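Local coordinates for protein benzoylformate Decarboxylase (Polynucleobacter necessarius, PDB 4K9Q) that probably catalyses the non-oxidative decarboxylation of benzoylformate to benzaldehyde, using thiamine diphosphate and magnesium as cofactors, at residues A[77-80]-A[81-84]; A[138-141]-A[142-146]; A[257-260]-A[261-264]; A[299-302]-A[303-306]; A[356-359]-A[360-363]. All coordinates share one frame; numbering follows the deposited sequence.

Contact 1: A[77-80]-A[81-84]; sequences NAMG and CLLT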
# COMPACT_ATOMS: atom_id res chain seq x y z
N ASN A 77 12.27 7.41 11.93
CA ASN A 77 12.75 7.21 13.30
C ASN A 77 11.60 7.02 14.28
O ASN A 77 11.78 6.41 15.36
CB ASN A 77 13.61 8.39 13.75
CG ASN A 77 15.02 8.34 13.18
OD1 ASN A 77 15.42 7.34 12.58
ND2 ASN A 77 15.78 9.41 13.38
N ALA A 78 10.44 7.56 13.94
CA ALA A 78 9.27 7.51 14.82
C ALA A 78 8.36 6.29 14.67
O ALA A 78 7.41 6.15 15.44
CB ALA A 78 8.44 8.78 14.65
N MET A 79 8.61 5.42 13.70
CA MET A 79 7.60 4.42 13.34
C MET A 79 7.27 3.38 14.43
O MET A 79 6.14 2.88 14.49
CB MET A 79 7.92 3.72 12.00
CG MET A 79 7.59 4.55 10.78
SD MET A 79 5.86 5.04 10.68
CE MET A 79 5.00 3.48 10.90
N GLY A 80 8.26 3.04 15.26
CA GLY A 80 8.02 2.10 16.34
C GLY A 80 7.07 2.69 17.38
O GLY A 80 6.11 2.06 17.81
N CYS A 81 7.33 3.93 17.77
CA CYS A 81 6.43 4.57 18.71
C CYS A 81 5.07 4.92 18.08
O CYS A 81 4.08 5.00 18.78
CB CYS A 81 7.10 5.77 19.38
SG CYS A 81 8.26 5.20 20.66
N LEU A 82 5.03 5.10 16.77
CA LEU A 82 3.75 5.34 16.12
C LEU A 82 2.89 4.07 16.14
O LEU A 82 1.71 4.12 16.44
CB LEU A 82 3.97 5.85 14.69
CG LEU A 82 2.68 6.16 13.91
CD1 LEU A 82 1.77 7.08 14.71
CD2 LEU A 82 3.04 6.79 12.57
N LEU A 83 3.50 2.92 15.85
CA LEU A 83 2.82 1.64 16.02
C LEU A 83 2.22 1.58 17.42
O LEU A 83 1.06 1.23 17.61
CB LEU A 83 3.81 0.48 15.79
CG LEU A 83 3.37 -0.98 15.87
CD1 LEU A 83 4.41 -1.89 15.21
CD2 LEU A 83 3.17 -1.41 17.32
N THR A 84 3.01 1.96 18.42
CA THR A 84 2.54 1.89 19.80
C THR A 84 1.38 2.87 20.07
O THR A 84 0.40 2.51 20.72
CB THR A 84 3.69 2.09 20.77
OG1 THR A 84 4.65 1.04 20.57
CG2 THR A 84 3.20 2.09 22.22
O HOH W 1 10.19 4.66 16.77
O HOH W 2 6.31 -0.77 18.76

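Contact 2: A[138-141]-A[142-146]; sequences AFMR and AYATA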
# COMPACT_ATOMS: atom_id res chain seq x y z
N ALA A 138 -7.70 19.94 6.11
CA ALA A 138 -7.02 18.66 6.35
C ALA A 138 -6.72 18.46 7.84
O ALA A 138 -6.83 17.34 8.37
CB ALA A 138 -5.74 18.55 5.52
N PHE A 139 -6.35 19.54 8.53
CA PHE A 139 -6.21 19.48 9.98
C PHE A 139 -7.54 19.15 10.67
O PHE A 139 -7.58 18.36 11.62
CB PHE A 139 -5.60 20.77 10.54
CG PHE A 139 -4.09 20.76 10.57
CD1 PHE A 139 -3.41 20.38 11.72
CD2 PHE A 139 -3.36 21.11 9.45
CE1 PHE A 139 -2.01 20.37 11.76
CE2 PHE A 139 -1.96 21.11 9.48
CZ PHE A 139 -1.29 20.73 10.64
N MET A 140 -8.64 19.74 10.20
CA MET A 140 -9.94 19.41 10.77
C MET A 140 -10.29 17.93 10.53
O MET A 140 -10.77 17.25 11.44
CB MET A 140 -11.04 20.31 10.21
CG MET A 140 -12.39 20.08 10.89
SD MET A 140 -12.36 20.47 12.65
CE MET A 140 -12.88 18.90 13.36
N ARG A 141 -10.09 17.45 9.31
CA ARG A 141 -10.36 16.04 9.01
C ARG A 141 -9.44 15.14 9.83
O ARG A 141 -9.84 14.07 10.28
CB ARG A 141 -10.21 15.76 7.51
CG ARG A 141 -10.48 14.30 7.12
CD ARG A 141 -10.66 14.14 5.61
NE ARG A 141 -10.73 12.73 5.26
CZ ARG A 141 -10.62 12.23 4.04
NH1 ARG A 141 -10.46 13.03 2.98
NH2 ARG A 141 -10.69 10.92 3.86
N ALA A 142 -8.19 15.57 10.02
CA ALA A 142 -7.25 14.82 10.85
C ALA A 142 -7.77 14.69 12.29
O ALA A 142 -7.82 13.59 12.85
CB ALA A 142 -5.86 15.49 10.83
N TYR A 143 -8.19 15.82 12.87
CA TYR A 143 -8.75 15.82 14.22
C TYR A 143 -9.98 14.92 14.31
O TYR A 143 -10.10 14.11 15.22
CB TYR A 143 -9.12 17.26 14.62
CG TYR A 143 -9.73 17.39 16.00
CD1 TYR A 143 -11.06 17.05 16.23
CD2 TYR A 143 -8.99 17.88 17.07
CE1 TYR A 143 -11.63 17.17 17.49
CE2 TYR A 143 -9.55 18.00 18.33
CZ TYR A 143 -10.87 17.64 18.53
OH TYR A 143 -11.43 17.77 19.79
N ALA A 144 -10.90 15.08 13.35
CA ALA A 144 -12.14 14.31 13.33
C ALA A 144 -11.86 12.82 13.24
O ALA A 144 -12.46 12.03 13.96
CB ALA A 144 -13.01 14.75 12.17
N THR A 145 -10.95 12.45 12.36
CA THR A 145 -10.62 11.04 12.17
C THR A 145 -10.01 10.44 13.44
O THR A 145 -10.35 9.34 13.86
CB THR A 145 -9.67 10.84 10.99
OG1 THR A 145 -10.28 11.37 9.80
CG2 THR A 145 -9.35 9.36 10.81
N ALA A 146 -9.09 11.19 14.04
CA ALA A 146 -8.39 10.71 15.23
C ALA A 146 -9.31 10.56 16.44
O ALA A 146 -9.15 9.63 17.23
CB ALA A 146 -7.23 11.66 15.57
O HOH W 3 -10.85 10.51 7.15

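Contact 3: A[257-260]-A[261-264]; sequences LEKQ and IQGH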
# COMPACT_ATOMS: atom_id res chain seq x y z
N LEU A 257 -3.79 -19.07 30.50
CA LEU A 257 -4.96 -18.25 30.79
C LEU A 257 -6.17 -19.16 31.02
O LEU A 257 -6.91 -18.99 31.99
CB LEU A 257 -5.22 -17.24 29.65
CG LEU A 257 -6.26 -16.15 29.91
CD1 LEU A 257 -6.03 -14.99 28.95
CD2 LEU A 257 -7.69 -16.70 29.79
N GLU A 258 -6.36 -20.14 30.13
CA GLU A 258 -7.44 -21.12 30.26
C GLU A 258 -7.48 -21.72 31.66
O GLU A 258 -8.53 -21.80 32.28
CB GLU A 258 -7.27 -22.24 29.23
CG GLU A 258 -8.33 -23.34 29.34
CD GLU A 258 -7.85 -24.69 28.82
OE1 GLU A 258 -6.76 -24.76 28.20
OE2 GLU A 258 -8.57 -25.70 29.04
N LYS A 259 -6.32 -22.15 32.16
CA LYS A 259 -6.28 -22.80 33.46
C LYS A 259 -6.70 -21.85 34.58
O LYS A 259 -7.34 -22.27 35.55
CB LYS A 259 -4.89 -23.38 33.73
CG LYS A 259 -4.61 -24.64 32.92
CD LYS A 259 -3.20 -25.17 33.15
CE LYS A 259 -2.90 -26.35 32.23
NZ LYS A 259 -3.87 -27.47 32.42
N GLN A 260 -6.37 -20.58 34.43
CA GLN A 260 -6.69 -19.60 35.46
C GLN A 260 -8.18 -19.31 35.58
O GLN A 260 -8.65 -18.92 36.65
CB GLN A 260 -5.93 -18.30 35.24
CG GLN A 260 -4.43 -18.43 35.40
CD GLN A 260 -3.73 -17.11 35.22
OE1 GLN A 260 -3.64 -16.58 34.10
NE2 GLN A 260 -3.23 -16.54 36.32
N ILE A 261 -8.93 -19.50 34.50
CA ILE A 261 -10.35 -19.13 34.51
C ILE A 261 -11.27 -20.35 34.57
O ILE A 261 -12.49 -20.22 34.44
CB ILE A 261 -10.71 -18.20 33.30
CG1 ILE A 261 -10.47 -18.92 31.96
CG2 ILE A 261 -9.90 -16.89 33.39
CD1 ILE A 261 -11.01 -18.15 30.73
N GLN A 262 -10.70 -21.53 34.79
CA GLN A 262 -11.50 -22.75 34.94
C GLN A 262 -12.52 -22.63 36.08
O GLN A 262 -12.28 -21.94 37.07
CB GLN A 262 -10.60 -23.96 35.16
CG GLN A 262 -9.87 -24.42 33.92
CD GLN A 262 -8.98 -25.63 34.17
OE1 GLN A 262 -8.72 -25.99 35.32
NE2 GLN A 262 -8.52 -26.26 33.10
N GLY A 263 -13.65 -23.31 35.93
CA GLY A 263 -14.65 -23.35 36.99
C GLY A 263 -15.76 -22.32 36.83
O GLY A 263 -16.60 -22.16 37.72
N HIS A 264 -15.77 -21.63 35.69
CA HIS A 264 -16.76 -20.59 35.44
C HIS A 264 -17.44 -20.84 34.10
O HIS A 264 -16.77 -21.07 33.09
CB HIS A 264 -16.10 -19.22 35.48
CG HIS A 264 -15.48 -18.91 36.81
ND1 HIS A 264 -16.18 -18.32 37.83
CD2 HIS A 264 -14.24 -19.14 37.29
CE1 HIS A 264 -15.39 -18.18 38.89
NE2 HIS A 264 -14.21 -18.67 38.58
O HOH W 4 -10.83 -19.08 38.19

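Contact 4: A[299-302]-A[303-306]; sequences PNMT and SKAV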
# COMPACT_ATOMS: atom_id res chain seq x y z
N PRO A 299 -13.87 -2.21 16.45
CA PRO A 299 -14.34 -3.33 15.61
C PRO A 299 -13.20 -4.25 15.16
O PRO A 299 -13.43 -5.42 14.87
CB PRO A 299 -14.99 -2.62 14.41
CG PRO A 299 -15.38 -1.27 14.93
CD PRO A 299 -14.25 -0.90 15.88
N ASN A 300 -11.97 -3.73 15.09
CA ASN A 300 -10.85 -4.59 14.73
C ASN A 300 -10.65 -5.70 15.76
O ASN A 300 -10.40 -6.86 15.40
CB ASN A 300 -9.56 -3.77 14.57
CG ASN A 300 -8.35 -4.64 14.24
OD1 ASN A 300 -7.49 -4.87 15.10
ND2 ASN A 300 -8.28 -5.12 13.01
N MET A 301 -10.77 -5.35 17.04
CA MET A 301 -10.57 -6.33 18.12
C MET A 301 -11.63 -7.42 18.10
O MET A 301 -11.32 -8.61 18.21
CB MET A 301 -10.56 -5.65 19.49
CG MET A 301 -9.38 -4.74 19.69
SD MET A 301 -7.86 -5.69 19.50
CE MET A 301 -6.94 -4.56 18.47
N THR A 302 -12.89 -7.03 17.97
CA THR A 302 -13.94 -8.03 17.93
C THR A 302 -13.86 -8.87 16.64
O THR A 302 -14.20 -10.05 16.65
CB THR A 302 -15.33 -7.38 18.09
OG1 THR A 302 -15.42 -6.25 17.21
CG2 THR A 302 -15.54 -6.92 19.54
N SER A 303 -13.40 -8.26 15.54
CA SER A 303 -13.36 -8.99 14.27
C SER A 303 -12.39 -10.17 14.29
O SER A 303 -12.56 -11.13 13.53
CB SER A 303 -13.03 -8.06 13.10
OG SER A 303 -11.65 -7.77 13.02
N LYS A 304 -11.39 -10.11 15.17
CA LYS A 304 -10.31 -11.11 15.17
C LYS A 304 -10.21 -11.92 16.47
O LYS A 304 -9.23 -12.65 16.68
CB LYS A 304 -8.96 -10.44 14.86
CG LYS A 304 -8.44 -9.51 15.93
CD LYS A 304 -7.29 -8.67 15.39
CE LYS A 304 -6.59 -7.92 16.51
NZ LYS A 304 -5.72 -6.84 15.96
N ALA A 305 -11.23 -11.81 17.33
CA ALA A 305 -11.27 -12.56 18.58
C ALA A 305 -11.13 -14.07 18.34
O ALA A 305 -11.59 -14.59 17.32
CB ALA A 305 -12.56 -12.26 19.34
N VAL A 306 -10.52 -14.79 19.28
CA VAL A 306 -10.34 -16.23 19.10
C VAL A 306 -11.63 -17.01 19.36
O VAL A 306 -11.79 -18.14 18.88
CB VAL A 306 -9.20 -16.77 20.00
CG1 VAL A 306 -7.84 -16.24 19.55
CG2 VAL A 306 -9.45 -16.41 21.46

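Contact 5: A[356-359]-A[360-363]; sequences LEVL and KENS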
# COMPACT_ATOMS: atom_id res chain seq x y z
N LEU A 356 11.14 -3.16 44.91
CA LEU A 356 9.79 -2.66 44.70
C LEU A 356 9.07 -2.34 46.02
O LEU A 356 8.42 -1.30 46.13
CB LEU A 356 8.98 -3.66 43.88
CG LEU A 356 9.39 -3.78 42.42
CD1 LEU A 356 8.86 -5.08 41.86
CD2 LEU A 356 8.92 -2.57 41.59
N GLU A 357 9.20 -3.22 47.01
CA GLU A 357 8.62 -2.97 48.33
C GLU A 357 9.14 -1.68 48.95
O GLU A 357 8.37 -0.93 49.56
CB GLU A 357 8.92 -4.13 49.28
CG GLU A 357 8.16 -5.41 48.98
CD GLU A 357 8.60 -6.53 49.89
OE1 GLU A 357 8.48 -6.35 51.13
OE2 GLU A 357 9.09 -7.56 49.39
N VAL A 358 10.44 -1.43 48.82
CA VAL A 358 11.03 -0.20 49.35
C VAL A 358 10.46 1.03 48.65
O VAL A 358 10.17 2.05 49.28
CB VAL A 358 12.57 -0.24 49.25
CG1 VAL A 358 13.16 1.12 49.59
CG2 VAL A 358 13.11 -1.31 50.19
N LEU A 359 10.26 0.95 47.34
CA LEU A 359 9.67 2.07 46.63
C LEU A 359 8.22 2.28 47.08
O LEU A 359 7.81 3.40 47.38
CB LEU A 359 9.71 1.83 45.12
CG LEU A 359 11.09 1.75 44.48
CD1 LEU A 359 10.93 1.45 43.00
CD2 LEU A 359 11.83 3.06 44.69
N LYS A 360 7.46 1.20 47.16
CA LYS A 360 6.05 1.28 47.55
C LYS A 360 5.89 1.91 48.94
O LYS A 360 5.11 2.86 49.12
CB LYS A 360 5.40 -0.10 47.47
CG LYS A 360 3.99 -0.18 48.01
CD LYS A 360 3.03 0.69 47.21
CE LYS A 360 1.66 0.72 47.88
NZ LYS A 360 0.64 1.41 47.04
N GLU A 361 6.63 1.41 49.92
CA GLU A 361 6.44 1.84 51.30
C GLU A 361 6.91 3.28 51.55
O GLU A 361 6.59 3.85 52.59
CB GLU A 361 7.11 0.87 52.28
CG GLU A 361 8.62 0.87 52.22
CD GLU A 361 9.24 -0.32 52.96
OE1 GLU A 361 8.50 -1.23 53.39
OE2 GLU A 361 10.48 -0.33 53.09
N ASN A 362 7.64 3.85 50.60
CA ASN A 362 8.09 5.23 50.70
C ASN A 362 7.41 6.17 49.71
O ASN A 362 7.79 7.34 49.59
CB ASN A 362 9.61 5.33 50.54
CG ASN A 362 10.36 4.74 51.73
OD1 ASN A 362 10.41 5.34 52.80
ND2 ASN A 362 10.97 3.58 51.52
N SER A 363 6.41 5.66 48.99
CA SER A 363 5.70 6.46 47.99
C SER A 363 4.56 7.24 48.62
O SER A 363 3.87 6.74 49.51
CB SER A 363 5.13 5.57 46.88
OG SER A 363 6.14 4.98 46.09

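Contact 1: A[77-80]-A[81-84]
Met79 and Leu82 lie side by side and point the same way, an i, i+3 pair on an early turn of helix 79-88, which follows helix 71-77 in the N-terminal domain of this thiamine diphosphate enzyme. Their touching branches are the thioether and one methyl: Met79 SD comes to 3.8 Å from Leu82 CD2, and Met79 CE lies slightly farther from the same methyl. Although the first bond of Met79 leads away from the following turn, bends at chi2 (-58°) and chi3 (-52°) fold its end back alongside the leucine. Another flank of the turn belongs to Cys81, which packs with Ala78 against helix 47-61.

Beneath these side chains the turn is held by i to i+4 bonds. Leu82 N reaches Ala78 O at 2.9 Å, and Leu83 N gives a nearly straight bond to Met79 O (3.0 Å, 169° at the hydrogen). Everything here is buried, and packing extends to a second subunit, where Met79 meets Gly76 and Leu83 meets Gly72 of that chain. Asn77 touches a bound thiamine diphosphate and bonds through ND2 to Glu47, while Thr84 OG1 bonds to Ser397.

Two waters add bridges. One donates to Asn77 O and accepts from Cys81 N at 3.1 Å; the other donates to Gly80 O at 3.0 Å and also bonds Thr84 OG1 at 3.1 Å.

Contact 2: A[138-141]-A[142-146]
Arg141 and Thr145 stand side by side one turn apart on helix 135-147, linked by a side chain that bonds a backbone carbonyl and by a bridging water. Arg141 O accepts two bonds from the threonine, from OG1 at 2.8 Å and from N at 2.9 Å, and the two donors arrive from opposite faces of the carbonyl plane. The hydroxyl can do this because, at a chi1 of -58°, OG1 is swung back beside its own backbone N. The water then ties the side chains together: it donates to Thr145 OG1 at 2.8 Å and accepts from Arg141 NE at 2.9 Å, lying at the edge of the guanidinium in its plane. Arg141 is extended from CG to NE, which carries its charged end clear of the helix to a salt bridge from NH2 to Glu107 of the fourth subunit.

Ala142 shows how a small residue fits against the preceding turn. Its CB rests 3.2 Å from Ala138 O, the same carbonyl that takes its N-H in a helical bond.

Met140 bends at chi2 so that its end turns forward along the helix. The CE methyl reaches Tyr143 CD1 at 3.9 Å, approaching the ring obliquely, and lies 4.3 Å from Ala144 CB.

The helix is the connection of a beta-alpha-beta unit, between strands 126-127 and 154-159. Phe139, Ala142 and Thr145 face strand 154-159, while Phe139, Met140 and Tyr143 also pack on helix 4-15.

Contact 3: A[257-260]-A[261-264]
Ile261 folds back against Leu257 where helix 254-260 ends in the central domain, a Rossmann-like parallel sheet in which this helix carries the chain from edge strand 246-249 across to strand 266-270. The conformation of the isoleucine decides the contact. Its chi1 of 62° places CG1 between the backbone N and the carbonyl carbon, the crowded position, and brings that branch against the last helical turn, 3.5 Å from Glu258 O. The extended chi2 then delivers CD1 to Leu257 CD2 at 3.7 Å, the two side chains crossing at a slant. The pair is buried, and Ile261 continues onto Leu250, Pro287 and Leu201 of strand 201-204.

Gln262 takes a different course. With CG beside its own N (chi1 -74°) and the rest extended, the chain lies back across the helix end; its CG sits 3.4 Å from Glu258 O. Its side chain crosses that of Glu258, the amide and carboxylate planes 73° apart and Gln262 NE2 4.1 Å from Glu258 OE2. That carboxylate bonds through OE1 to Gln284 N, and the extended Gln260 reaches a neighbouring loop, its OE1 accepting from Thr251 N.

At the helix end Ile261 N is shared between a weak bond to Leu257 O and a bond to Glu258 O at 3.2 Å. This i to i+3 bond tightens the last turn, its donor above the carbonyl plane. Beyond it, a water donates to Gln260 O at 2.7 Å and, weakly, to Gln262 O at 3.4 Å.

Contact 4: A[299-302]-A[303-306]
Side chain meets side chain where Lys304 reaches back to Asn300: NZ donates to OD1 at 2.8 Å, tilted 20° from the carbonyl plane of the amide. The lysine is extended beyond CG, and a chi1 of 69° lays it across the helix end, with CG 3.3 Å from Asn300 O. NZ also forms a salt bridge with Glu107 of the second subunit, so the ammonium group is shared between the amide oxygen and a carboxylate.

The packing partner is Met301, lying alongside the lysine. Its CE methyl is 3.6 Å from Lys304 NZ and its SD 3.9 Å from Lys304 CE.

Asn300 and Met301 belong to helix 299-303, the short connection between parallel strands 291-296 and 309-312 in the central domain, and Lys304 follows it.

Among bonds to the backbone, Ser303 OG bends round to Asn300 O at 2.8 Å, while its N takes Pro299 O at 2.9 Å. Lys304 N makes only weak bonds, to Asn300 O and Met301 O.

Across the interface with the third subunit, Thr302 OG1 bonds to Gln148 OE1 and Ser303 O accepts from Arg174 NH2, both of that chain, whose Arg141 packs on Asn300 and Lys304.

Contact 5: A[356-359]-A[360-363]
The Asn362 amide turns its ND2 onto Val358 O, donating at 2.8 Å with the acceptor tilted 15° out of the amide plane. The same nitrogen lies 3.8 Å from Val358 CG1, the two side chains pointing the same way. The carboxylate of Glu361 lies across Val358 instead, with OE2 4.0 Å from CG2. A chi1 of 68° folds this glutamate back over the preceding turn, bringing its CG to 3.2 Å from Glu357 O. Its charge is met by a salt bridge from OE2 to Arg345.

These side chains finish helix 352-361 at its C-terminal end. Glu361 N still makes a regular bond to Glu357 O, but Asn362 N bonds only weakly to Val358 O, and the amide side chain takes up that carbonyl. Leu359 O accepts from Asn362 N at 3.3 Å and from Ser363 OG at 2.6 Å, the donors coming from opposite faces of its plane; Tyr508 OH also bonds the serine hydroxyl.

The helix precedes strand 368-372 of the C-terminal sheet. Leu356 and Leu359 face strand 423-428, Val358 and Asn362 meet helix 501-513, and Leu356 and Lys360 pack on helix 377-383.

Contacts 1 and 5 each lie near a bound thiamine diphosphate but on opposite sides of the chain's centre, their own centres 32 Å apart. In contact 1, Gly80 is about 7 Å from such a cofactor; in contact 5, the side chain of Leu356 is about 10 Å from one and about 13 Å from a magnesium ion. Contacts 3 and 4 both lie on helix ends of the central domain, around one parallel sheet, with nearest atoms about 8 Å apart. Contacts 2 and 4 stay about 11 Å apart at their nearest atoms within a chain, yet meet between subunits: Arg141 packs on Lys304 of the third subunit, and the assembly's symmetry probably brings both to the same copy of Glu107.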